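CT296 (Chlamydia trachomatis, PDB 3QH6) is of unknown function, although its fold resembles that of iron(II) and 2-oxoglutarate-dependent enzymes of the cupin type. Local coordinates at residues D31-L39 against L115-G123; V90-Q101 against W139-F150. One frame throughout, in Å; residues are numbered along the deposited sequence.

Interaction 1 (D31-L39 against L115-G123); sequences DCKQLEAEL and LCLSGEKAG
Leu117, the residue with the most surface buried here, lies against one side of the helix segment 31-39 and spans about two turns of it, from Cys32 to Leu39. Its CD2 methyl packs 4.0 Å from Cys32 CB and touches Leu35 CD2, the two leucines crossing obliquely. The other branch runs further along the helix, where Leu117 CD1 comes 3.8 Å from Leu39 CD1 and the side chains cross at about a right angle. Leu117 CB rests on Glu36 CB between these two meetings. Cys32 is the second anchor: with SG anti to its own carbonyl carbon (chi1 -64°), the sulfur is turned away from Leu117, to lie 3.9 Å from Gly123 CA and beside Leu115 CG. In this cupin-clan protein, helix 29-42 packs on the loop that leaves strand 111-116 of the antiparallel sheet and folds back through a type I turn from Gly119 to Ala122. Gly123 N closes that loop by donating to Cys116 O at 2.8 Å. At the solvent-facing rim of the contact, Lys33 lays CD 3.3 Å from Leu117 O and CE 3.7 Å from Ala122 CB; the methylenes do the touching. Leu117 O is buried with no polar partner in the model. Ser118 OG donates to Glu36 OE1 over 2.9 Å, meeting it from above the carboxylate plane, 35° out of it. The extended Glu36 chain brings its carboxylate to Ser118, and its OE1 also pairs with Thr144 OG1, while Ser118 OG accepts from Thr144 N.

Interaction 2 (V90-Q101 against W139-F150); sequences VALVRDLWVQKQ and WGAGDTAIILRF
Trp97 and Thr144 meet where strands 91-98 and 145-150 end their antiparallel pairing, the axes 4.7 Å apart at closest approach. From Trp97 CB, CG stands anti to the backbone N (chi1 178°), which carries the indole toward Thr144. Trp97 CD1 then passes 3.2 Å from Ala145 O at the ring edge. Next round the ring, Trp97 NE1 donates to Thr144 OG1, a hydroxyl whose second partner is Glu36, at 2.9 Å, with an N-H...O angle of 158° and the oxygen near the ring plane; beyond it, CZ2 skirts Thr144 CG2. A second indole comes from segment 139-150: Trp139 NE1 reaches Gln99 O over 3.0 Å, well above the carbonyl plane (63°), and one face of its ring carries Ala145 CB. Between the backbones, Leu96 and Ile147 exchange two bonds and Val98 and Ala145 two more, whereas a beta bulge shifts the register by one between Leu92 and Arg94. Among Leu92, Leu148 and Phe150, Leu92 CD1 lies over one face of the phenyl ring, towards its rim. The sheet face bearing these three residues is covered by helices 66-75 and 77-85, while strand 145-151 is flanked on its second edge by strand 111-116, leaving strand 91-98 outermost within the chain.

How the interactions relate
The centres of the two interactions lie 10 Å apart, and the sheet joins them directly: strands 111-116 and 145-151 are neighbours, with Leu115 N 2.9 Å from Ile146 O, a probable hydrogen bond. A polar link runs beside it, from Glu36 OE1 to Thr144 OG1 at 2.7 Å, so the carboxylate of interaction 1 meets the hydroxyl that takes the indole N-H in interaction 2. Trp97 also touches Leu39 and Leu117, extending the apolar layer of 31-39 onto the outermost strand. No metal or cofactor site is defined at either contact; a tetraethylene glycol, probably from crystallisation, sits about 4 Å from the side chain of Arg94 in interaction 2.

Interaction 1 (D31-L39 against L115-G123)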
ATOM      1  N   ASP A  31      12.182  -6.382   1.035  1.00 39.56           N
ATOM      2  CA  ASP A  31      11.603  -6.005  -0.248  1.00 31.87           C
ATOM      3  C   ASP A  31      11.253  -4.515  -0.301  1.00 28.03           C
ATOM      4  O   ASP A  31      11.425  -3.885  -1.341  1.00 28.42           O
ATOM      5  CB  ASP A  31      10.348  -6.827  -0.543  1.00 33.08           C
ATOM      6  CG  ASP A  31      10.671  -8.284  -0.839  1.00 49.91           C
ATOM      7  OD1 ASP A  31      11.842  -8.573  -1.203  1.00 50.62           O
ATOM      8  OD2 ASP A  31       9.758  -9.132  -0.712  1.00 51.56           O
ATOM      9  N   CYS A  32      10.764  -3.957   0.799  1.00 22.78           N
ATOM     10  CA  CYS A  32      10.467  -2.513   0.809  1.00 32.15           C
ATOM     11  C   CYS A  32      11.709  -1.631   0.672  1.00 32.80           C
ATOM     12  O   CYS A  32      11.714  -0.706  -0.127  1.00 26.79           O
ATOM     13  CB  CYS A  32       9.675  -2.108   2.046  1.00 29.98           C
ATOM     14  SG  CYS A  32       8.079  -2.880   2.090  1.00 28.13           S
ATOM     15  N   LYS A  33      12.753  -1.901   1.450  1.00 33.68           N
ATOM     16  CA  LYS A  33      14.007  -1.135   1.351  1.00 35.87           C
ATOM     17  C   LYS A  33      14.682  -1.252  -0.021  1.00 29.31           C
ATOM     18  O   LYS A  33      15.264  -0.283  -0.518  1.00 38.16           O
ATOM     19  CB  LYS A  33      15.010  -1.607   2.411  1.00 48.33           C
ATOM     20  CG  LYS A  33      14.479  -1.612   3.832  1.00 60.16           C
ATOM     21  CD  LYS A  33      14.138  -0.214   4.329  1.00 68.24           C
ATOM     22  CE  LYS A  33      13.946  -0.211   5.837  1.00 68.24           C
ATOM     23  NZ  LYS A  33      15.210  -0.509   6.548  1.00 67.51           N
ATOM     24  N   GLN A  34      14.631  -2.437  -0.625  1.00 30.78           N
ATOM     25  CA  GLN A  34      15.200  -2.626  -1.951  1.00 37.33           C
ATOM     26  C   GLN A  34      14.474  -1.737  -2.961  1.00 33.25           C
ATOM     27  O   GLN A  34      15.105  -1.012  -3.712  1.00 37.62           O
ATOM     28  CB  GLN A  34      15.159  -4.103  -2.378  1.00 42.99           C
ATOM     29  N   LEU A  35      13.143  -1.779  -2.961  1.00 38.76           N
ATOM     30  CA  LEU A  35      12.335  -0.882  -3.800  1.00 27.98           C
ATOM     31  C   LEU A  35      12.695   0.600  -3.571  1.00 30.26           C
ATOM     32  O   LEU A  35      12.940   1.339  -4.515  1.00 29.65           O
ATOM     33  CB  LEU A  35      10.834  -1.097  -3.504  1.00 26.51           C
ATOM     34  CG  LEU A  35       9.841  -0.314  -4.371  1.00 23.39           C
ATOM     35  CD1 LEU A  35      10.048  -0.645  -5.840  1.00 32.89           C
ATOM     36  CD2 LEU A  35       8.402  -0.577  -3.995  1.00 28.02           C
ATOM     37  N   GLU A  36      12.734   1.031  -2.314  1.00 28.09           N
ATOM     38  CA  GLU A  36      13.089   2.403  -2.013  1.00 25.75           C
ATOM     39  C   GLU A  36      14.477   2.800  -2.570  1.00 35.85           C
ATOM     40  O   GLU A  36      14.665   3.933  -3.046  1.00 32.41           O
ATOM     41  CB  GLU A  36      13.031   2.681  -0.510  1.00 24.51           C
ATOM     42  CG  GLU A  36      13.019   4.204  -0.280  1.00 27.51           C
ATOM     43  CD  GLU A  36      13.340   4.622   1.137  1.00 38.61           C
ATOM     44  OE1 GLU A  36      12.603   5.504   1.653  1.00 31.67           O
ATOM     45  OE2 GLU A  36      14.329   4.085   1.715  1.00 42.56           O
ATOM     46  N   ALA A  37      15.442   1.891  -2.499  1.00 38.16           N
ATOM     47  CA  ALA A  37      16.792   2.198  -2.975  1.00 38.82           C
ATOM     48  C   ALA A  37      16.784   2.368  -4.494  1.00 32.82           C
ATOM     49  O   ALA A  37      17.432   3.264  -5.020  1.00 30.34           O
ATOM     50  CB  ALA A  37      17.785   1.120  -2.529  1.00 35.47           C
ATOM     51  N   GLU A  38      16.017   1.538  -5.196  1.00 33.85           N
ATOM     52  CA  GLU A  38      15.868   1.674  -6.643  1.00 36.00           C
ATOM     53  C   GLU A  38      15.144   2.957  -7.026  1.00 39.86           C
ATOM     54  O   GLU A  38      15.484   3.576  -8.036  1.00 33.11           O
ATOM     55  CB  GLU A  38      15.145   0.460  -7.248  1.00 38.45           C
ATOM     56  CG  GLU A  38      15.851  -0.871  -6.945  1.00 44.67           C
ATOM     57  CD  GLU A  38      15.672  -1.930  -8.030  1.00 59.11           C
ATOM     58  OE1 GLU A  38      15.509  -1.579  -9.220  1.00 55.04           O
ATOM     59  OE2 GLU A  38      15.706  -3.132  -7.685  1.00 74.85           O
ATOM     60  N   LEU A  39      14.141   3.358  -6.240  1.00 31.34           N
ATOM     61  CA  LEU A  39      13.441   4.608  -6.510  1.00 31.67           C
ATOM     62  C   LEU A  39      14.397   5.793  -6.315  1.00 28.85           C
ATOM     63  O   LEU A  39      14.350   6.758  -7.066  1.00 30.12           O
ATOM     64  CB  LEU A  39      12.193   4.772  -5.623  1.00 30.34           C
ATOM     65  CG  LEU A  39      10.975   3.906  -5.990  1.00 27.77           C
ATOM     66  CD1 LEU A  39      10.029   3.710  -4.826  1.00 31.48           C
ATOM     67  CD2 LEU A  39      10.237   4.507  -7.175  1.00 31.36           C
ATOM     68  N   LEU A 115       1.819   1.811   1.550  1.00 22.70           N
ATOM     69  CA  LEU A 115       2.830   0.907   2.090  1.00 15.75           C
ATOM     70  C   LEU A 115       4.058   1.702   2.478  1.00 19.29           C
ATOM     71  O   LEU A 115       4.625   2.394   1.656  1.00 19.49           O
ATOM     72  CB  LEU A 115       3.165  -0.125   1.028  1.00 18.04           C
ATOM     73  CG  LEU A 115       4.158  -1.228   1.364  1.00 25.00           C
ATOM     74  CD1 LEU A 115       3.693  -2.131   2.514  1.00 28.61           C
ATOM     75  CD2 LEU A 115       4.318  -2.023   0.112  1.00 19.67           C
ATOM     76  N   CYS A 116       4.456   1.637   3.737  1.00 19.49           N
ATOM     77  CA  CYS A 116       5.630   2.397   4.172  1.00 18.90           C
ATOM     78  C   CYS A 116       6.920   1.636   3.750  1.00 21.75           C
ATOM     79  O   CYS A 116       7.004   0.408   3.926  1.00 23.33           O
ATOM     80  CB  CYS A 116       5.560   2.656   5.669  1.00 26.57           C
ATOM     81  SG  CYS A 116       6.980   3.578   6.275  1.00 28.38           S
ATOM     82  N   LEU A 117       7.888   2.351   3.156  1.00 22.72           N
ATOM     83  CA  LEU A 117       9.054   1.720   2.514  1.00 24.37           C
ATOM     84  C   LEU A 117      10.301   1.740   3.397  1.00 33.73           C
ATOM     85  O   LEU A 117      11.211   0.937   3.191  1.00 31.33           O
ATOM     86  CB  LEU A 117       9.394   2.387   1.157  1.00 21.32           C
ATOM     87  CG  LEU A 117       8.366   2.234   0.030  1.00 18.10           C
ATOM     88  CD1 LEU A 117       8.899   2.834  -1.263  1.00 24.31           C
ATOM     89  CD2 LEU A 117       7.986   0.765  -0.183  1.00 20.39           C
ATOM     90  N   SER A 118      10.359   2.662   4.356  1.00 31.52           N
ATOM     91  CA  SER A 118      11.569   2.830   5.146  1.00 38.54           C
ATOM     92  C   SER A 118      11.304   3.342   6.561  1.00 38.30           C
ATOM     93  O   SER A 118      10.187   3.764   6.898  1.00 31.48           O
ATOM     94  CB  SER A 118      12.522   3.791   4.431  1.00 35.63           C
ATOM     95  OG  SER A 118      12.004   5.111   4.439  1.00 31.93           O
ATOM     96  N   GLY A 119      12.352   3.295   7.383  1.00 39.19           N
ATOM     97  CA  GLY A 119      12.286   3.800   8.737  1.00 33.85           C
ATOM     98  C   GLY A 119      11.693   2.766   9.672  1.00 36.07           C
ATOM     99  O   GLY A 119      11.553   1.604   9.311  1.00 35.96           O
ATOM    100  N   GLU A 120      11.314   3.213  10.862  1.00 44.04           N
ATOM    101  CA  GLU A 120      10.738   2.343  11.877  1.00 47.87           C
ATOM    102  C   GLU A 120       9.548   1.529  11.373  1.00 45.18           C
ATOM    103  O   GLU A 120       9.448   0.337  11.660  1.00 39.41           O
ATOM    104  CB  GLU A 120      10.320   3.174  13.085  1.00 53.39           C
ATOM    105  CG  GLU A 120       9.928   2.351  14.287  1.00 67.20           C
ATOM    106  CD  GLU A 120       9.802   3.195  15.538  1.00 86.35           C
ATOM    107  OE1 GLU A 120      10.857   3.610  16.071  1.00 87.00           O
ATOM    108  OE2 GLU A 120       8.656   3.452  15.977  1.00 91.49           O
ATOM    109  N   LYS A 121       8.651   2.165  10.619  1.00 37.95           N
ATOM    110  CA  LYS A 121       7.410   1.513  10.186  1.00 28.69           C
ATOM    111  C   LYS A 121       7.492   0.885   8.799  1.00 29.63           C
ATOM    112  O   LYS A 121       6.455   0.607   8.203  1.00 25.95           O
ATOM    113  CB  LYS A 121       6.231   2.505  10.213  1.00 41.71           C
ATOM    114  CG  LYS A 121       5.890   3.063  11.606  1.00 51.66           C
ATOM    115  CD  LYS A 121       5.644   1.952  12.607  1.00 50.98           C
ATOM    116  CE  LYS A 121       5.491   2.485  14.031  1.00 65.23           C
ATOM    117  NZ  LYS A 121       4.098   2.921  14.336  1.00 69.01           N
ATOM    118  N   ALA A 122       8.699   0.674   8.273  1.00 30.87           N
ATOM    119  CA  ALA A 122       8.857  -0.007   6.993  1.00 28.50           C
ATOM    120  C   ALA A 122       7.995  -1.276   6.955  1.00 31.84           C
ATOM    121  O   ALA A 122       7.888  -1.981   7.947  1.00 26.47           O
ATOM    122  CB  ALA A 122      10.336  -0.350   6.741  1.00 28.49           C
ATOM    123  N   GLY A 123       7.382  -1.569   5.811  1.00 21.19           N
ATOM    124  CA  GLY A 123       6.565  -2.773   5.689  1.00 21.21           C
ATOM    125  C   GLY A 123       5.142  -2.689   6.241  1.00 21.20           C
ATOM    126  O   GLY A 123       4.336  -3.573   5.934  1.00 22.75           O
TER

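Interaction 2 (V90-Q101 against W139-F150)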
ATOM      1  N   VAL A  90      -9.574  -6.861  -8.306  1.00 24.16           N
ATOM      2  CA  VAL A  90      -9.071  -5.532  -8.541  1.00 23.70           C
ATOM      3  C   VAL A  90      -7.652  -5.681  -9.069  1.00 25.06           C
ATOM      4  O   VAL A  90      -7.043  -6.777  -8.972  1.00 25.10           O
ATOM      5  CB  VAL A  90      -9.066  -4.695  -7.251  1.00 19.04           C
ATOM      6  CG1 VAL A  90     -10.452  -4.707  -6.579  1.00 26.74           C
ATOM      7  CG2 VAL A  90      -7.975  -5.192  -6.300  1.00 19.57           C
ATOM      8  N   ALA A  91      -7.114  -4.602  -9.628  1.00 19.73           N
ATOM      9  CA  ALA A  91      -5.738  -4.599 -10.150  1.00 21.24           C
ATOM     10  C   ALA A  91      -5.108  -3.246  -9.903  1.00 20.46           C
ATOM     11  O   ALA A  91      -5.806  -2.263  -9.780  1.00 19.31           O
ATOM     12  CB  ALA A  91      -5.735  -4.908 -11.654  1.00 23.21           C
ATOM     13  N   LEU A  92      -3.785  -3.194  -9.826  1.00 19.38           N
ATOM     14  CA  LEU A  92      -3.080  -1.931  -9.658  1.00 16.43           C
ATOM     15  C   LEU A  92      -3.248  -1.080 -10.911  1.00 22.97           C
ATOM     16  O   LEU A  92      -2.950  -1.551 -12.004  1.00 22.45           O
ATOM     17  CB  LEU A  92      -1.591  -2.203  -9.396  1.00 14.16           C
ATOM     18  CG  LEU A  92      -0.737  -0.962  -9.170  1.00 19.80           C
ATOM     19  CD1 LEU A  92      -1.042  -0.346  -7.838  1.00 15.49           C
ATOM     20  CD2 LEU A  92       0.773  -1.309  -9.250  1.00 16.92           C
ATOM     21  N   VAL A  93      -3.713   0.166 -10.760  1.00 19.99           N
ATOM     22  CA  VAL A  93      -3.935   1.057 -11.906  1.00 18.19           C
ATOM     23  C   VAL A  93      -3.073   2.327 -11.823  1.00 17.73           C
ATOM     24  O   VAL A  93      -2.742   2.920 -12.847  1.00 19.98           O
ATOM     25  CB  VAL A  93      -5.437   1.438 -12.068  1.00 24.04           C
ATOM     26  CG1 VAL A  93      -6.248   0.194 -12.452  1.00 29.29           C
ATOM     27  CG2 VAL A  93      -6.016   2.132 -10.778  1.00 15.46           C
ATOM     28  N   ARG A  94      -2.720   2.753 -10.615  1.00 15.21           N
ATOM     29  CA  ARG A  94      -1.932   3.980 -10.454  1.00 15.08           C
ATOM     30  C   ARG A  94      -1.098   3.850  -9.208  1.00 16.43           C
ATOM     31  O   ARG A  94      -1.468   3.105  -8.299  1.00 17.05           O
ATOM     32  CB  ARG A  94      -2.866   5.198 -10.282  1.00 21.52           C
ATOM     33  CG  ARG A  94      -3.620   5.575 -11.562  1.00 21.20           C
ATOM     34  CD  ARG A  94      -4.545   6.801 -11.314  1.00 23.64           C
ATOM     35  NE  ARG A  94      -5.665   6.470 -10.442  1.00 18.39           N
ATOM     36  CZ  ARG A  94      -6.746   5.806 -10.843  1.00 25.64           C
ATOM     37  NH1 ARG A  94      -6.829   5.388 -12.096  1.00 20.44           N
ATOM     38  NH2 ARG A  94      -7.741   5.543  -9.999  1.00 26.09           N
ATOM     39  N   ASP A  95       0.017   4.573  -9.131  1.00 16.63           N
ATOM     40  CA  ASP A  95       0.738   4.630  -7.864  1.00 16.61           C
ATOM     41  C   ASP A  95       1.459   5.977  -7.691  1.00 19.33           C
ATOM     42  O   ASP A  95       1.536   6.771  -8.618  1.00 19.72           O
ATOM     43  CB  ASP A  95       1.684   3.434  -7.747  1.00 20.17           C
ATOM     44  CG  ASP A  95       2.929   3.601  -8.550  1.00 31.28           C
ATOM     45  OD1 ASP A  95       3.556   4.678  -8.450  1.00 31.33           O
ATOM     46  OD2 ASP A  95       3.271   2.653  -9.279  1.00 29.78           O
ATOM     47  N   LEU A  96       1.949   6.260  -6.495  1.00 19.00           N
ATOM     48  CA  LEU A  96       2.693   7.501  -6.288  1.00 19.50           C
ATOM     49  C   LEU A  96       3.683   7.254  -5.176  1.00 19.06           C
ATOM     50  O   LEU A  96       3.315   6.781  -4.103  1.00 22.01           O
ATOM     51  CB  LEU A  96       1.749   8.652  -5.893  1.00 28.27           C
ATOM     52  CG  LEU A  96       2.366  10.038  -5.639  1.00 29.44           C
ATOM     53  CD1 LEU A  96       2.902  10.686  -6.904  1.00 32.00           C
ATOM     54  CD2 LEU A  96       1.362  10.983  -4.982  1.00 32.52           C
ATOM     55  N   TRP A  97       4.939   7.585  -5.409  1.00 19.47           N
ATOM     56  CA  TRP A  97       5.940   7.456  -4.361  1.00 19.68           C
ATOM     57  C   TRP A  97       5.983   8.776  -3.608  1.00 23.99           C
ATOM     58  O   TRP A  97       6.256   9.804  -4.200  1.00 27.38           O
ATOM     59  CB  TRP A  97       7.281   7.184  -5.023  1.00 24.68           C
ATOM     60  CG  TRP A  97       8.409   7.069  -4.051  1.00 22.74           C
ATOM     61  CD1 TRP A  97       8.382   6.484  -2.833  1.00 22.40           C
ATOM     62  CD2 TRP A  97       9.745   7.546  -4.252  1.00 25.71           C
ATOM     63  NE1 TRP A  97       9.644   6.564  -2.244  1.00 27.32           N
ATOM     64  CE2 TRP A  97      10.486   7.218  -3.103  1.00 29.69           C
ATOM     65  CE3 TRP A  97      10.379   8.229  -5.297  1.00 34.26           C
ATOM     66  CZ2 TRP A  97      11.829   7.552  -2.965  1.00 33.57           C
ATOM     67  CZ3 TRP A  97      11.706   8.562  -5.158  1.00 33.62           C
ATOM     68  CH2 TRP A  97      12.422   8.220  -3.994  1.00 31.57           C
ATOM     69  N   VAL A  98       5.694   8.768  -2.312  1.00 26.40           N
ATOM     70  CA  VAL A  98       5.514  10.038  -1.589  1.00 23.54           C
ATOM     71  C   VAL A  98       6.515  10.157  -0.434  1.00 33.53           C
ATOM     72  O   VAL A  98       6.870   9.156   0.204  1.00 28.34           O
ATOM     73  CB  VAL A  98       4.081  10.198  -1.035  1.00 25.46           C
ATOM     74  CG1 VAL A  98       3.051  10.279  -2.172  1.00 23.27           C
ATOM     75  CG2 VAL A  98       3.741   9.074  -0.103  1.00 25.83           C
ATOM     76  N   GLN A  99       6.976  11.381  -0.193  1.00 32.00           N
ATOM     77  CA  GLN A  99       7.810  11.699   0.964  1.00 25.09           C
ATOM     78  C   GLN A  99       6.944  12.139   2.178  1.00 35.59           C
ATOM     79  O   GLN A  99       7.319  11.929   3.330  1.00 42.14           O
ATOM     80  CB  GLN A  99       8.813  12.804   0.584  1.00 38.71           C
ATOM     81  CG  GLN A  99       9.311  13.647   1.744  1.00 57.31           C
ATOM     82  CD  GLN A  99       9.867  12.812   2.880  1.00 72.65           C
ATOM     83  OE1 GLN A  99      10.650  11.883   2.661  1.00 77.76           O
ATOM     84  NE2 GLN A  99       9.455  13.129   4.107  1.00 77.10           N
ATOM     85  N   LYS A 100       5.790  12.736   1.913  1.00 34.02           N
ATOM     86  CA  LYS A 100       4.938  13.330   2.962  1.00 33.96           C
ATOM     87  C   LYS A 100       3.484  12.899   2.762  1.00 29.72           C
ATOM     88  O   LYS A 100       3.039  12.734   1.621  1.00 30.41           O
ATOM     89  CB  LYS A 100       5.014  14.857   2.875  1.00 48.16           C
ATOM     90  CG  LYS A 100       6.401  15.397   2.563  1.00 62.15           C
ATOM     91  CD  LYS A 100       6.429  16.916   2.545  1.00 72.03           C
ATOM     92  CE  LYS A 100       7.840  17.444   2.779  1.00 72.61           C
ATOM     93  NZ  LYS A 100       8.338  17.105   4.143  1.00 72.41           N
ATOM     94  N   GLN A 101       2.716  12.764   3.841  1.00 29.87           N
ATOM     95  CA  GLN A 101       1.360  12.233   3.695  1.00 36.54           C
ATOM     96  C   GLN A 101       0.431  13.222   2.992  1.00 36.05           C
ATOM     97  O   GLN A 101      -0.589  12.822   2.436  1.00 31.73           O
ATOM     98  CB  GLN A 101       0.761  11.774   5.028  1.00 36.74           C
ATOM     99  CG  GLN A 101       0.264  12.855   5.950  1.00 48.66           C
ATOM    100  CD  GLN A 101      -0.661  12.287   7.016  1.00 57.82           C
ATOM    101  OE1 GLN A 101      -0.248  11.464   7.834  1.00 58.29           O
ATOM    102  NE2 GLN A 101      -1.928  12.694   6.984  1.00 58.57           N
ATOM    103  N   TRP A 139       4.778   8.655   9.039  1.00 33.82           N
ATOM    104  CA  TRP A 139       6.179   8.238   9.067  1.00 40.09           C
ATOM    105  C   TRP A 139       7.095   9.462   9.186  1.00 41.19           C
ATOM    106  O   TRP A 139       6.691  10.570   8.863  1.00 46.09           O
ATOM    107  CB  TRP A 139       6.504   7.433   7.798  1.00 31.08           C
ATOM    108  CG  TRP A 139       6.215   8.167   6.477  1.00 36.44           C
ATOM    109  CD1 TRP A 139       7.114   8.853   5.710  1.00 36.72           C
ATOM    110  CD2 TRP A 139       4.952   8.248   5.779  1.00 30.11           C
ATOM    111  NE1 TRP A 139       6.491   9.369   4.590  1.00 32.81           N
ATOM    112  CE2 TRP A 139       5.169   9.010   4.611  1.00 26.34           C
ATOM    113  CE3 TRP A 139       3.663   7.759   6.039  1.00 33.23           C
ATOM    114  CZ2 TRP A 139       4.142   9.300   3.698  1.00 24.45           C
ATOM    115  CZ3 TRP A 139       2.639   8.054   5.130  1.00 34.38           C
ATOM    116  CH2 TRP A 139       2.891   8.812   3.975  1.00 26.10           C
ATOM    117  N   GLY A 140       8.324   9.255   9.646  1.00 43.39           N
ATOM    118  CA  GLY A 140       9.247  10.346   9.916  1.00 44.36           C
ATOM    119  C   GLY A 140       9.701  11.052   8.659  1.00 43.44           C
ATOM    120  O   GLY A 140       9.611  10.501   7.567  1.00 37.71           O
ATOM    121  N   ALA A 141      10.193  12.276   8.814  1.00 46.33           N
ATOM    122  CA  ALA A 141      10.558  13.109   7.670  1.00 57.63           C
ATOM    123  C   ALA A 141      11.633  12.461   6.805  1.00 56.39           C
ATOM    124  O   ALA A 141      11.787  12.805   5.638  1.00 63.83           O
ATOM    125  CB  ALA A 141      11.022  14.489   8.141  1.00 63.41           C
ATOM    126  N   GLY A 142      12.384  11.528   7.374  1.00 46.12           N
ATOM    127  CA  GLY A 142      13.423  10.853   6.618  1.00 55.74           C
ATOM    128  C   GLY A 142      12.930   9.698   5.754  1.00 48.53           C
ATOM    129  O   GLY A 142      13.698   9.138   4.975  1.00 45.20           O
ATOM    130  N   ASP A 143      11.653   9.341   5.880  1.00 30.88           N
ATOM    131  CA  ASP A 143      11.170   8.073   5.332  1.00 29.39           C
ATOM    132  C   ASP A 143      10.215   8.315   4.186  1.00 31.83           C
ATOM    133  O   ASP A 143       9.750   9.428   3.997  1.00 28.79           O
ATOM    134  CB  ASP A 143      10.460   7.256   6.406  1.00 27.77           C
ATOM    135  CG  ASP A 143      11.321   7.022   7.638  1.00 41.93           C
ATOM    136  OD1 ASP A 143      12.562   6.998   7.494  1.00 46.83           O
ATOM    137  OD2 ASP A 143      10.751   6.865   8.746  1.00 40.07           O
ATOM    138  N   THR A 144       9.900   7.272   3.421  1.00 28.58           N
ATOM    139  CA  THR A 144       8.962   7.439   2.324  1.00 21.98           C
ATOM    140  C   THR A 144       7.942   6.304   2.282  1.00 30.22           C
ATOM    141  O   THR A 144       8.021   5.330   3.025  1.00 25.31           O
ATOM    142  CB  THR A 144       9.676   7.505   0.941  1.00 35.54           C
ATOM    143  OG1 THR A 144      10.174   6.204   0.587  1.00 24.05           O
ATOM    144  CG2 THR A 144      10.818   8.518   0.949  1.00 27.14           C
ATOM    145  N   ALA A 145       6.970   6.442   1.398  1.00 20.99           N
ATOM    146  CA  ALA A 145       5.925   5.458   1.281  1.00 21.62           C
ATOM    147  C   ALA A 145       5.467   5.439  -0.158  1.00 26.11           C
ATOM    148  O   ALA A 145       5.798   6.337  -0.943  1.00 19.41           O
ATOM    149  CB  ALA A 145       4.767   5.803   2.222  1.00 18.36           C
ATOM    150  N   ILE A 146       4.717   4.410  -0.518  1.00 22.41           N
ATOM    151  CA  ILE A 146       4.146   4.363  -1.859  1.00 16.31           C
ATOM    152  C   ILE A 146       2.648   4.113  -1.729  1.00 18.04           C
ATOM    153  O   ILE A 146       2.215   3.273  -0.940  1.00 19.96           O
ATOM    154  CB  ILE A 146       4.854   3.310  -2.775  1.00 17.78           C
ATOM    155  CG1 ILE A 146       4.327   3.395  -4.219  1.00 15.91           C
ATOM    156  CG2 ILE A 146       4.736   1.846  -2.237  1.00 21.19           C
ATOM    157  CD1 ILE A 146       5.155   2.538  -5.165  1.00 21.99           C
ATOM    158  N   ILE A 147       1.848   4.931  -2.417  1.00 15.76           N
ATOM    159  CA  ILE A 147       0.419   4.731  -2.407  0.50 14.45           C
ATOM    160  C   ILE A 147       0.062   3.971  -3.669  1.00 21.16           C
ATOM    161  O   ILE A 147       0.521   4.302  -4.757  1.00 21.82           O
ATOM    162  CB  ILE A 147      -0.372   6.070  -2.312  0.50 22.07           C
ATOM    163  CG1 ILE A 147      -1.868   5.772  -2.291  0.50 19.42           C
ATOM    164  CG2 ILE A 147      -0.011   7.036  -3.444  0.50 24.11           C
ATOM    165  CD1 ILE A 147      -2.383   5.446  -0.878  0.50 14.47           C
ATOM    166  N   LEU A 148      -0.734   2.928  -3.496  1.00 18.92           N
ATOM    167  CA  LEU A 148      -1.077   2.008  -4.572  1.00 17.64           C
ATOM    168  C   LEU A 148      -2.570   2.104  -4.753  1.00 22.12           C
ATOM    169  O   LEU A 148      -3.296   1.958  -3.785  1.00 15.35           O
ATOM    170  CB  LEU A 148      -0.728   0.576  -4.139  1.00 14.56           C
ATOM    171  CG  LEU A 148       0.760   0.364  -3.811  1.00 15.50           C
ATOM    172  CD1 LEU A 148       0.955  -0.979  -3.108  1.00 18.97           C
ATOM    173  CD2 LEU A 148       1.581   0.452  -5.086  1.00 19.61           C
ATOM    174  N   ARG A 149      -3.032   2.343  -5.975  1.00 15.85           N
ATOM    175  CA  ARG A 149      -4.447   2.488  -6.217  1.00 15.50           C
ATOM    176  C   ARG A 149      -4.978   1.255  -6.914  1.00 18.54           C
ATOM    177  O   ARG A 149      -4.520   0.922  -8.003  1.00 17.54           O
ATOM    178  CB  ARG A 149      -4.707   3.723  -7.106  1.00 15.13           C
ATOM    179  CG  ARG A 149      -4.013   5.006  -6.665  1.00 15.00           C
ATOM    180  CD  ARG A 149      -4.501   5.461  -5.278  1.00 15.82           C
ATOM    181  NE  ARG A 149      -4.029   6.822  -5.019  1.00 15.22           N
ATOM    182  CZ  ARG A 149      -4.434   7.584  -4.022  1.00 19.90           C
ATOM    183  NH1 ARG A 149      -5.339   7.124  -3.173  1.00 17.91           N
ATOM    184  NH2 ARG A 149      -3.948   8.826  -3.891  1.00 18.28           N
ATOM    185  N   PHE A 150      -6.039   0.649  -6.377  1.00 14.74           N
ATOM    186  CA  PHE A 150      -6.545  -0.596  -6.981  1.00 16.34           C
ATOM    187  C   PHE A 150      -7.950  -0.407  -7.507  1.00 20.51           C
ATOM    188  O   PHE A 150      -8.783   0.145  -6.812  1.00 17.63           O
ATOM    189  CB  PHE A 150      -6.548  -1.752  -5.956  1.00 14.58           C
ATOM    190  CG  PHE A 150      -5.179  -2.179  -5.527  1.00 16.48           C
ATOM    191  CD1 PHE A 150      -4.479  -3.147  -6.239  1.00 18.81           C
ATOM    192  CD2 PHE A 150      -4.556  -1.582  -4.445  1.00 19.38           C
ATOM    193  CE1 PHE A 150      -3.166  -3.530  -5.844  1.00 18.59           C
ATOM    194  CE2 PHE A 150      -3.271  -1.972  -4.063  1.00 22.00           C
ATOM    195  CZ  PHE A 150      -2.587  -2.930  -4.764  1.00 19.60           C
TER